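Local coordinates for protein putative pyridoxal phosphate-dependent transferase (Clostridium difficile, PDB 4DQ6) that binds pyridoxal-5'-phosphate and is a putative transferase of the class I and II aminotransferase family, at residues I119-Y124 with L138-L143; V165-L170 with K199-E204; M153-I158 with L186-D191. One frame throughout, in Å; residues are numbered along the deposited sequence.

Contact 1. Residues I119-Y124 with L138-L143. With PLP (pyridoxal-5'-phosphate), chain C.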
loop_
_atom_site.group_PDB
_atom_site.type_symbol
_atom_site.label_atom_id
_atom_site.label_comp_id
_atom_site.label_asym_id
_atom_site.label_seq_id
_atom_site.Cartn_x
_atom_site.Cartn_y
_atom_site.Cartn_z
ATOM N N ILE A 119 7.663 -24.829 3.631
ATOM C CA ILE A 119 6.574 -24.703 2.595
ATOM C C ILE A 119 6.407 -26.017 1.847
ATOM O O ILE A 119 7.255 -26.936 2.005
ATOM C CB ILE A 119 6.807 -23.554 1.583
ATOM C CG1 ILE A 119 7.948 -23.858 0.633
ATOM C CG2 ILE A 119 6.948 -22.179 2.279
ATOM C CD1 ILE A 119 8.133 -22.815 -0.474
ATOM N N GLN A 120 5.325 -26.216 1.091
ATOM C CA GLN A 120 5.119 -27.401 0.245
ATOM C C GLN A 120 5.095 -27.019 -1.228
ATOM O O GLN A 120 4.208 -26.262 -1.673
ATOM C CB GLN A 120 3.806 -28.084 0.579
ATOM C CG GLN A 120 3.610 -28.438 2.041
ATOM C CD GLN A 120 2.218 -28.903 2.382
ATOM O OE1 GLN A 120 1.245 -28.155 2.257
ATOM N NE2 GLN A 120 2.096 -30.147 2.823
ATOM N N GLU A 121 6.034 -27.496 -1.992
ATOM C CA GLU A 121 6.121 -27.235 -3.438
ATOM C C GLU A 121 5.575 -28.401 -4.257
ATOM O O GLU A 121 5.579 -29.536 -3.821
ATOM C CB GLU A 121 7.583 -26.968 -3.796
ATOM C CG GLU A 121 7.963 -25.561 -3.301
ATOM C CD GLU A 121 9.281 -25.022 -3.811
ATOM O OE1 GLU A 121 10.089 -25.834 -4.270
ATOM O OE2 GLU A 121 9.499 -23.772 -3.749
ATOM N N PRO A 122 5.090 -28.147 -5.477
ATOM C CA PRO A 122 5.124 -26.835 -6.150
ATOM C C PRO A 122 4.108 -25.891 -5.549
ATOM O O PRO A 122 2.958 -26.315 -5.272
ATOM C CB PRO A 122 4.818 -27.207 -7.584
ATOM C CG PRO A 122 3.967 -28.459 -7.494
ATOM C CD PRO A 122 4.508 -29.217 -6.280
ATOM N N VAL A 123 4.443 -24.614 -5.386
ATOM C CA VAL A 123 3.545 -23.655 -4.810
ATOM C C VAL A 123 3.897 -22.273 -5.351
ATOM O O VAL A 123 5.020 -22.031 -5.774
ATOM C CB VAL A 123 3.528 -23.703 -3.249
ATOM C CG1 VAL A 123 4.846 -23.137 -2.693
ATOM C CG2 VAL A 123 2.355 -22.943 -2.634
ATOM N N TYR A 124 2.904 -21.401 -5.271
ATOM C CA TYR A 124 2.957 -19.927 -5.505
ATOM C C TYR A 124 4.360 -19.426 -5.154
ATOM O O TYR A 124 4.814 -19.611 -4.018
ATOM C CB TYR A 124 1.915 -19.281 -4.635
ATOM C CG TYR A 124 1.760 -17.795 -4.842
ATOM C CD1 TYR A 124 1.509 -17.282 -6.088
ATOM C CD2 TYR A 124 1.833 -16.919 -3.757
ATOM C CE1 TYR A 124 1.377 -15.935 -6.288
ATOM C CE2 TYR A 124 1.687 -15.531 -3.949
ATOM C CZ TYR A 124 1.467 -15.073 -5.227
ATOM O OH TYR A 124 1.301 -13.703 -5.515
ATOM N N LEU A 138 14.803 -21.682 4.114
ATOM C CA LEU A 138 13.617 -22.313 3.513
ATOM C C LEU A 138 13.749 -23.811 3.572
ATOM O O LEU A 138 14.754 -24.369 3.086
ATOM C CB LEU A 138 13.476 -21.903 2.051
ATOM C CG LEU A 138 12.163 -22.372 1.390
ATOM C CD1 LEU A 138 10.889 -21.834 2.070
ATOM C CD2 LEU A 138 12.222 -22.084 -0.117
ATOM N N ILE A 139 12.760 -24.481 4.151
ATOM C CA ILE A 139 12.709 -25.972 4.159
ATOM C C ILE A 139 11.504 -26.324 3.284
ATOM O O ILE A 139 10.448 -25.701 3.427
ATOM C CB ILE A 139 12.505 -26.540 5.564
ATOM C CG1 ILE A 139 13.617 -26.054 6.527
ATOM C CG2 ILE A 139 12.462 -28.074 5.480
ATOM C CD1 ILE A 139 15.004 -26.412 6.100
ATOM N N ILE A 140 11.704 -27.209 2.310
ATOM C CA ILE A 140 10.613 -27.566 1.371
ATOM C C ILE A 140 10.259 -29.038 1.623
ATOM O O ILE A 140 11.142 -29.915 1.576
ATOM C CB ILE A 140 11.060 -27.393 -0.076
ATOM C CG1 ILE A 140 11.641 -25.983 -0.303
ATOM C CG2 ILE A 140 9.901 -27.775 -1.029
ATOM C CD1 ILE A 140 12.279 -25.708 -1.653
ATOM N N SER A 141 8.978 -29.296 1.919
ATOM C CA SER A 141 8.407 -30.608 1.913
ATOM C C SER A 141 7.542 -30.804 0.695
ATOM O O SER A 141 6.411 -30.327 0.698
ATOM C CB SER A 141 7.613 -30.879 3.191
ATOM O OG SER A 141 6.902 -32.102 3.063
ATOM N N PRO A 142 8.078 -31.387 -0.372
ATOM C CA PRO A 142 7.267 -31.392 -1.615
ATOM C C PRO A 142 5.963 -32.157 -1.412
ATOM O O PRO A 142 5.885 -33.140 -0.675
ATOM C CB PRO A 142 8.161 -32.042 -2.640
ATOM C CG PRO A 142 9.561 -31.975 -2.087
ATOM C CD PRO A 142 9.421 -31.942 -0.584
ATOM N N LEU A 143 4.896 -31.651 -2.016
ATOM C CA LEU A 143 3.685 -32.482 -2.115
ATOM C C LEU A 143 4.034 -33.816 -2.784
ATOM O O LEU A 143 4.973 -33.916 -3.569
ATOM C CB LEU A 143 2.579 -31.768 -2.879
ATOM C CG LEU A 143 2.094 -30.450 -2.298
ATOM C CD1 LEU A 143 1.065 -29.879 -3.266
ATOM C CD2 LEU A 143 1.484 -30.580 -0.936
HETATM N N1 PLP C . -1.318 -15.928 -2.260
HETATM C C2 PLP C . -1.592 -16.824 -3.264
HETATM C C2A PLP C . -1.600 -18.312 -3.080
HETATM C C3 PLP C . -1.913 -16.366 -4.597
HETATM O O3 PLP C . -2.155 -17.228 -5.575
HETATM C C4 PLP C . -1.943 -14.935 -4.856
HETATM C C4A PLP C . -2.215 -14.396 -6.237
HETATM C C5 PLP C . -1.650 -14.051 -3.738
HETATM C C6 PLP C . -1.335 -14.591 -2.470
HETATM C C5A PLP C . -1.711 -12.576 -3.984
HETATM O O4P PLP C . -0.895 -12.020 -3.008
HETATM P P PLP C . -0.988 -10.411 -2.851
HETATM O O1P PLP C . -2.250 -10.187 -2.093
HETATM O O2P PLP C . 0.368 -10.141 -2.085
HETATM O O3P PLP C . -1.108 -9.915 -4.325
HETATM O O HOH W 1 4.386 -32.104 2.066
HETATM O O HOH W 2 6.140 -32.041 -5.302
#

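Contact 2. Residues V165-L170 with K199-E204. With PLP (pyridoxal-5'-phosphate), chain C.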
loop_
_atom_site.group_PDB
_atom_site.type_symbol
_atom_site.label_atom_id
_atom_site.label_comp_id
_atom_site.label_asym_id
_atom_site.label_seq_id
_atom_site.Cartn_x
_atom_site.Cartn_y
_atom_site.Cartn_z
ATOM N N VAL A 165 11.920 -26.163 12.844
ATOM C CA VAL A 165 11.099 -25.298 12.032
ATOM C C VAL A 165 10.273 -24.456 12.983
ATOM O O VAL A 165 9.701 -24.956 13.973
ATOM C CB VAL A 165 10.219 -26.163 11.126
ATOM C CG1 VAL A 165 9.130 -25.326 10.437
ATOM C CG2 VAL A 165 11.063 -26.797 10.066
ATOM N N LYS A 166 10.140 -23.165 12.654
ATOM C CA LYS A 166 9.406 -22.266 13.494
ATOM C C LYS A 166 8.029 -22.007 12.964
ATOM O O LYS A 166 7.102 -21.787 13.721
ATOM C CB LYS A 166 10.177 -20.956 13.595
ATOM C CG LYS A 166 11.579 -21.170 14.168
ATOM C CD LYS A 166 11.576 -21.772 15.572
ATOM C CE LYS A 166 12.975 -21.954 16.153
ATOM N NZ LYS A 166 12.928 -22.478 17.552
ATOM N N LEU A 167 7.931 -22.029 11.648
ATOM C CA LEU A 167 6.680 -21.631 10.941
ATOM C C LEU A 167 6.459 -22.550 9.766
ATOM O O LEU A 167 7.423 -23.005 9.135
ATOM C CB LEU A 167 6.670 -20.159 10.326
ATOM C CG LEU A 167 6.838 -18.957 11.253
ATOM C CD1 LEU A 167 6.930 -17.627 10.478
ATOM C CD2 LEU A 167 5.646 -18.906 12.210
ATOM N N PHE A 168 5.172 -22.758 9.447
ATOM C CA PHE A 168 4.745 -23.514 8.296
ATOM C C PHE A 168 3.824 -22.643 7.497
ATOM O O PHE A 168 2.827 -22.127 8.079
ATOM C CB PHE A 168 4.057 -24.831 8.755
ATOM C CG PHE A 168 3.700 -25.767 7.618
ATOM C CD1 PHE A 168 2.628 -25.465 6.783
ATOM C CD2 PHE A 168 4.433 -26.979 7.397
ATOM C CE1 PHE A 168 2.299 -26.333 5.757
ATOM C CE2 PHE A 168 4.105 -27.818 6.339
ATOM C CZ PHE A 168 3.034 -27.479 5.531
ATOM N N ILE A 169 4.150 -22.465 6.213
ATOM C CA ILE A 169 3.274 -21.628 5.395
ATOM C C ILE A 169 2.441 -22.577 4.504
ATOM O O ILE A 169 3.012 -23.301 3.668
ATOM C CB ILE A 169 4.031 -20.579 4.525
ATOM C CG1 ILE A 169 5.099 -19.818 5.298
ATOM C CG2 ILE A 169 3.009 -19.610 3.870
ATOM C CD1 ILE A 169 5.824 -18.735 4.510
ATOM N N LEU A 170 1.123 -22.564 4.717
ATOM C CA LEU A 170 0.216 -23.495 4.111
ATOM C C LEU A 170 -0.540 -22.670 3.044
ATOM O O LEU A 170 -0.934 -21.472 3.262
ATOM C CB LEU A 170 -0.798 -24.038 5.124
ATOM C CG LEU A 170 -2.118 -24.653 4.635
ATOM C CD1 LEU A 170 -1.780 -25.992 3.985
ATOM C CD2 LEU A 170 -3.111 -24.837 5.760
ATOM N N LYS A 199 4.116 -22.780 14.384
ATOM C CA LYS A 199 2.983 -21.953 14.079
ATOM C C LYS A 199 2.660 -22.046 12.576
ATOM O O LYS A 199 3.548 -22.106 11.781
ATOM C CB LYS A 199 3.260 -20.493 14.447
ATOM C CG LYS A 199 2.005 -19.626 14.395
ATOM C CD LYS A 199 1.325 -19.556 15.776
ATOM C CE LYS A 199 0.379 -18.356 15.887
ATOM N NZ LYS A 199 -0.149 -18.120 17.283
ATOM N N ILE A 200 1.388 -22.093 12.273
ATOM C CA ILE A 200 0.908 -22.107 10.869
ATOM C C ILE A 200 0.423 -20.766 10.386
ATOM O O ILE A 200 -0.393 -20.125 11.083
ATOM C CB ILE A 200 -0.232 -23.139 10.631
ATOM C CG1 ILE A 200 0.253 -24.540 11.088
ATOM C CG2 ILE A 200 -0.683 -23.114 9.137
ATOM C CD1 ILE A 200 -0.682 -25.670 10.720
ATOM N N ILE A 201 0.954 -20.328 9.233
ATOM C CA ILE A 201 0.402 -19.170 8.543
ATOM C C ILE A 201 -0.326 -19.737 7.324
ATOM O O ILE A 201 0.254 -20.382 6.496
ATOM C CB ILE A 201 1.476 -18.197 8.076
ATOM C CG1 ILE A 201 2.177 -17.489 9.242
ATOM C CG2 ILE A 201 0.821 -17.140 7.182
ATOM C CD1 ILE A 201 3.366 -16.662 8.793
ATOM N N SER A 202 -1.635 -19.566 7.259
ATOM C CA SER A 202 -2.417 -20.176 6.198
ATOM C C SER A 202 -2.848 -19.115 5.205
ATOM O O SER A 202 -3.660 -18.236 5.565
ATOM C CB SER A 202 -3.618 -20.871 6.800
ATOM O OG SER A 202 -4.334 -21.625 5.817
ATOM N N ASP A 203 -2.353 -19.195 3.957
ATOM C CA ASP A 203 -2.762 -18.316 2.892
ATOM C C ASP A 203 -3.994 -18.922 2.230
ATOM O O ASP A 203 -3.903 -19.853 1.432
ATOM C CB ASP A 203 -1.607 -18.170 1.901
ATOM C CG ASP A 203 -1.903 -17.306 0.723
ATOM O OD1 ASP A 203 -3.053 -16.907 0.536
ATOM O OD2 ASP A 203 -0.947 -16.993 -0.011
ATOM N N GLU A 204 -5.126 -18.255 2.479
ATOM C CA GLU A 204 -6.383 -18.794 2.080
ATOM C C GLU A 204 -6.988 -17.812 1.095
ATOM O O GLU A 204 -8.263 -17.658 0.987
ATOM C CB GLU A 204 -7.256 -19.151 3.305
ATOM C CG GLU A 204 -6.606 -20.160 4.223
ATOM C CD GLU A 204 -7.481 -20.708 5.322
ATOM O OE1 GLU A 204 -8.686 -20.389 5.397
ATOM O OE2 GLU A 204 -6.939 -21.568 6.090
HETATM N N1 PLP C . -1.318 -15.928 -2.260
HETATM C C2 PLP C . -1.592 -16.824 -3.264
HETATM C C2A PLP C . -1.600 -18.312 -3.080
HETATM C C3 PLP C . -1.913 -16.366 -4.597
HETATM O O3 PLP C . -2.155 -17.228 -5.575
HETATM C C4 PLP C . -1.943 -14.935 -4.856
HETATM C C4A PLP C . -2.215 -14.396 -6.237
HETATM C C5 PLP C . -1.650 -14.051 -3.738
HETATM C C6 PLP C . -1.335 -14.591 -2.470
HETATM C C5A PLP C . -1.711 -12.576 -3.984
HETATM O O4P PLP C . -0.895 -12.020 -3.008
HETATM P P PLP C . -0.988 -10.411 -2.851
HETATM O O1P PLP C . -2.250 -10.187 -2.093
HETATM O O2P PLP C . 0.368 -10.141 -2.085
HETATM O O3P PLP C . -1.108 -9.915 -4.325
#

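Contact 3. Residues M153-I158 with L186-D191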
loop_
_atom_site.group_PDB
_atom_site.type_symbol
_atom_site.label_atom_id
_atom_site.label_comp_id
_atom_site.label_asym_id
_atom_site.label_seq_id
_atom_site.Cartn_x
_atom_site.Cartn_y
_atom_site.Cartn_z
ATOM N N MET A 153 -0.469 -34.039 0.651
ATOM C CA MET A 153 0.679 -33.760 1.565
ATOM C C MET A 153 1.544 -34.973 1.867
ATOM O O MET A 153 1.055 -36.117 2.015
ATOM C CB MET A 153 0.152 -33.131 2.827
ATOM C CG MET A 153 -0.714 -31.886 2.593
ATOM S SD MET A 153 -0.999 -31.032 4.159
ATOM C CE MET A 153 -2.058 -29.699 3.605
ATOM N N ASP A 154 2.866 -34.745 1.948
ATOM C CA ASP A 154 3.769 -35.814 2.314
ATOM C C ASP A 154 4.057 -35.732 3.819
ATOM O O ASP A 154 5.022 -35.121 4.246
ATOM C CB ASP A 154 5.039 -35.773 1.486
ATOM C CG ASP A 154 5.899 -37.007 1.661
ATOM O OD1 ASP A 154 5.739 -37.715 2.692
ATOM O OD2 ASP A 154 6.741 -37.297 0.763
ATOM N N TYR A 155 3.188 -36.360 4.604
ATOM C CA TYR A 155 3.188 -36.171 6.041
ATOM C C TYR A 155 4.449 -36.740 6.662
ATOM O O TYR A 155 4.953 -36.150 7.630
ATOM C CB TYR A 155 1.934 -36.783 6.670
ATOM C CG TYR A 155 0.647 -36.117 6.252
ATOM C CD1 TYR A 155 0.316 -34.831 6.705
ATOM C CD2 TYR A 155 -0.192 -36.743 5.386
ATOM C CE1 TYR A 155 -0.859 -34.217 6.337
ATOM C CE2 TYR A 155 -1.375 -36.126 5.021
ATOM C CZ TYR A 155 -1.667 -34.866 5.472
ATOM O OH TYR A 155 -2.852 -34.280 5.122
ATOM N N GLU A 156 4.941 -37.883 6.151
ATOM C CA GLU A 156 6.204 -38.458 6.590
ATOM C C GLU A 156 7.340 -37.477 6.323
ATOM O O GLU A 156 8.212 -37.305 7.170
ATOM C CB GLU A 156 6.493 -39.805 5.871
ATOM C CG GLU A 156 7.732 -40.555 6.349
ATOM C CD GLU A 156 8.000 -41.849 5.576
ATOM O OE1 GLU A 156 8.537 -42.802 6.175
ATOM O OE2 GLU A 156 7.672 -41.902 4.370
ATOM N N ASP A 157 7.353 -36.855 5.145
ATOM C CA ASP A 157 8.440 -35.932 4.795
ATOM C C ASP A 157 8.437 -34.705 5.704
ATOM O O ASP A 157 9.516 -34.265 6.165
ATOM C CB ASP A 157 8.368 -35.528 3.321
ATOM C CG ASP A 157 9.567 -34.769 2.866
ATOM O OD1 ASP A 157 10.698 -35.341 2.814
ATOM O OD2 ASP A 157 9.395 -33.565 2.603
ATOM N N ILE A 158 7.235 -34.186 5.988
ATOM C CA ILE A 158 7.043 -33.035 6.892
ATOM C C ILE A 158 7.628 -33.380 8.260
ATOM O O ILE A 158 8.476 -32.647 8.800
ATOM C CB ILE A 158 5.576 -32.726 7.114
ATOM C CG1 ILE A 158 4.952 -32.197 5.807
ATOM C CG2 ILE A 158 5.411 -31.651 8.156
ATOM C CD1 ILE A 158 3.433 -31.960 5.840
ATOM N N LEU A 186 -6.226 -31.490 6.810
ATOM C CA LEU A 186 -5.797 -30.335 7.581
ATOM C C LEU A 186 -5.584 -30.689 9.041
ATOM O O LEU A 186 -4.596 -30.240 9.662
ATOM C CB LEU A 186 -6.833 -29.233 7.469
ATOM C CG LEU A 186 -6.957 -28.647 6.058
ATOM C CD1 LEU A 186 -8.222 -27.805 5.995
ATOM C CD2 LEU A 186 -5.709 -27.834 5.732
ATOM N N LYS A 187 -6.415 -31.580 9.567
ATOM C CA LYS A 187 -6.188 -32.071 10.950
ATOM C C LYS A 187 -4.870 -32.768 11.069
ATOM O O LYS A 187 -4.152 -32.558 12.033
ATOM C CB LYS A 187 -7.267 -33.063 11.331
ATOM C CG LYS A 187 -8.581 -32.399 11.647
ATOM C CD LYS A 187 -9.684 -33.457 11.800
ATOM C CE LYS A 187 -10.775 -32.951 12.723
ATOM N NZ LYS A 187 -11.362 -34.113 13.451
ATOM N N LYS A 188 -4.547 -33.609 10.093
ATOM C CA LYS A 188 -3.263 -34.335 10.204
ATOM C C LYS A 188 -2.088 -33.368 10.207
ATOM O O LYS A 188 -1.164 -33.490 11.004
ATOM C CB LYS A 188 -3.163 -35.380 9.109
ATOM C CG LYS A 188 -2.072 -36.410 9.384
ATOM C CD LYS A 188 -2.267 -37.602 8.463
ATOM C CE LYS A 188 -1.028 -38.449 8.384
ATOM N NZ LYS A 188 -0.902 -39.287 9.593
ATOM N N LEU A 189 -2.117 -32.348 9.360
ATOM C CA LEU A 189 -1.060 -31.332 9.322
ATOM C C LEU A 189 -1.016 -30.535 10.613
ATOM O O LEU A 189 0.049 -30.256 11.153
ATOM C CB LEU A 189 -1.272 -30.363 8.137
ATOM C CG LEU A 189 -0.364 -29.135 8.018
ATOM C CD1 LEU A 189 1.108 -29.621 7.886
ATOM C CD2 LEU A 189 -0.967 -28.234 6.876
ATOM N N GLY A 190 -2.174 -30.086 11.081
ATOM C CA GLY A 190 -2.186 -29.172 12.195
ATOM C C GLY A 190 -1.750 -29.891 13.463
ATOM O O GLY A 190 -1.176 -29.275 14.332
ATOM N N ASP A 191 -2.033 -31.185 13.531
ATOM C CA ASP A 191 -1.574 -31.992 14.669
ATOM C C ASP A 191 -0.076 -32.087 14.697
ATOM O O ASP A 191 0.537 -31.970 15.769
ATOM C CB ASP A 191 -2.179 -33.385 14.586
ATOM C CG ASP A 191 -3.600 -33.417 15.046
ATOM O OD1 ASP A 191 -4.061 -32.420 15.652
ATOM O OD2 ASP A 191 -4.259 -34.471 14.833
#

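Contact 1. Residues I119-Y124 with L138-L143
Strand 116-119 ends beside edge strand 137-140, and the two chains stay paired for a few residues after the parallel bridge between Ile119 and Ile140. Ile119 bonds through both its backbone N and its O: the N donates to Ile139 O at 2.9 Å, and the O takes Ser141 N nearly along the C=O axis. Further on, Leu143 N reaches Glu121 O at 2.9 Å, a more bent bond. The tight part is mostly carbon-to-carbon packing. Ile119 holds CG1 in the crowded position between N and the carbonyl carbon (chi1 71°), which sets CG1 3.8 Å from Leu138 CD1, the two side chains crossing at about a right angle. The aliphatic stem of Glu121 runs obliquely over Ile140, its CB 3.7 Å from Ile140 CG2, while the carboxylate is taken by Ile362 N and Asn128 ND2. Glu121 N is buried here with no polar partner in the model.

Toward Leu143 lies the watered side, where polar atoms are bridged. One water accepts from Gln120 NE2 (3.1 Å) and donates to Ser141 OG and Pro142 O; Ser141 OG also meets Asp157. A second water bridges Glu121 O and Leu143 O. Leu143 CD2 crosses Gln120 at about a right angle, 3.7 Å from its CB. Beyond the cis peptide before Pro122 the chain leaves the pair, and Tyr124, with CG anti to its N (chi1 -175°), lays one ring face against pyridoxal-5'-phosphate, CZ 3.4 Å from ligand C4. A loop at the C-terminal end of a parallel strand delivering an aromatic ring to the cofactor is typical of fold type I PLP enzymes.

Contact 2. Residues V165-L170 with K199-E204
Glu204 OE2 is the best-held polar atom, gripped three times: by Ser202 OG at 2.6 Å on its anti lone pair, by Met219 N, and weakly by Asn172 ND2; His216 NE2 takes OE1, so both carboxylate oxygens are held. Ser202 keeps OG anti to its backbone N (chi1 -173°), and the same hydroxyl lies 3.4 Å from Leu170 CD2. One residue before Glu204, Asp203 brings OD2 to 2.5 Å from N1 of pyridoxal-5'-phosphate while its OD1 accepts from Ile205 N; so short an approach is consistent with a protonated pyridine nitrogen balanced by the carboxylate. That Asp stands at the end of strand 199-203, which with strand 165-171 and helix 183-195 makes a beta-alpha-beta crossover in the large domain of this PLP fold. Five backbone bonds zip the parallel strands. Four run nearly along the C=O axis, the straightest being Leu170 N to Ile201 O (172° at the hydrogen); the first, Lys199 N to Lys166 O, is longer at 3.2 Å, its donor above the carbonyl plane. Leu167 lies side by side with Lys199, CD2 3.6 Å from the lysine CB, and its CD1 meets Ile201 CD1 at 4.1 Å. Lys199 then bends at chi2 and leads NZ away to Asp257. On the face of Phe168 and Ile200, Leu170 CB rests at the in-plane edge of the phenyl ring and 4.1 Å from Ile200 CG2.

Contact 3. Residues M153-I158 with L186-D191
This is a helix-to-helix contact made mainly by side chains, between the N-terminal end of helix 155-161, preceded by loop residue Met153, and the middle of helix 183-195. Leu189 packs on Phe168 and Leu170 of the central sheet, Met153 on Leu170. No hydrogen bond crosses between the segments. The Tyr155 ring is sandwiched between a lysine chain and a methionine stem. Lys188 CD sits over the middle of one face, 3.8 Å from the ring centroid and 10° off the normal, a CH-pi contact, with CE 3.5 Å from Tyr155 CD2. A bend at chi4 (77°) carries NZ to 5.3 Å from the centroid, at most a weak cation-pi attraction. Met153 CB backs the opposite face toward the rim; the hydroxyl's hydrogen bond to Glu185 O holds the tip, while the groups on the two faces restrict the ring's rotation. Deeper in, Leu189 forks: CD2 meets Met153 CE at 3.7 Å and CD1 meets Ile158 CD1 at 3.9 Å, both at about right angles. Lys188 marks the solvent side. Asp154 N-caps the shorter helix, its OD1 accepting Asp157 N. Helices laid beside a largely parallel sheet are characteristic of an alpha/beta/alpha domain.

All three contacts belong to one layered unit. Contact 2 is the buried heart of the sheet, a full parallel ladder; contact 1, partly buried, is the sheet's edge, where the pairing runs on into loop with two waters; contact 3, in the helical layer, is largely buried with an exposed rim at Lys188 and has no cross-segment hydrogen bonds. Contacts 1 and 2 each send one residue to pyridoxal-5'-phosphate, a flat ring from the first and a carboxylate from the second, whereas contact 3 stays clear of it. Gln120 packs on Phe168 and Met153, Leu170 on Met153 and Leu189, between sheet and helices; Ser141 OG to Asp157 OD2 is the polar tie between contacts 1 and 3.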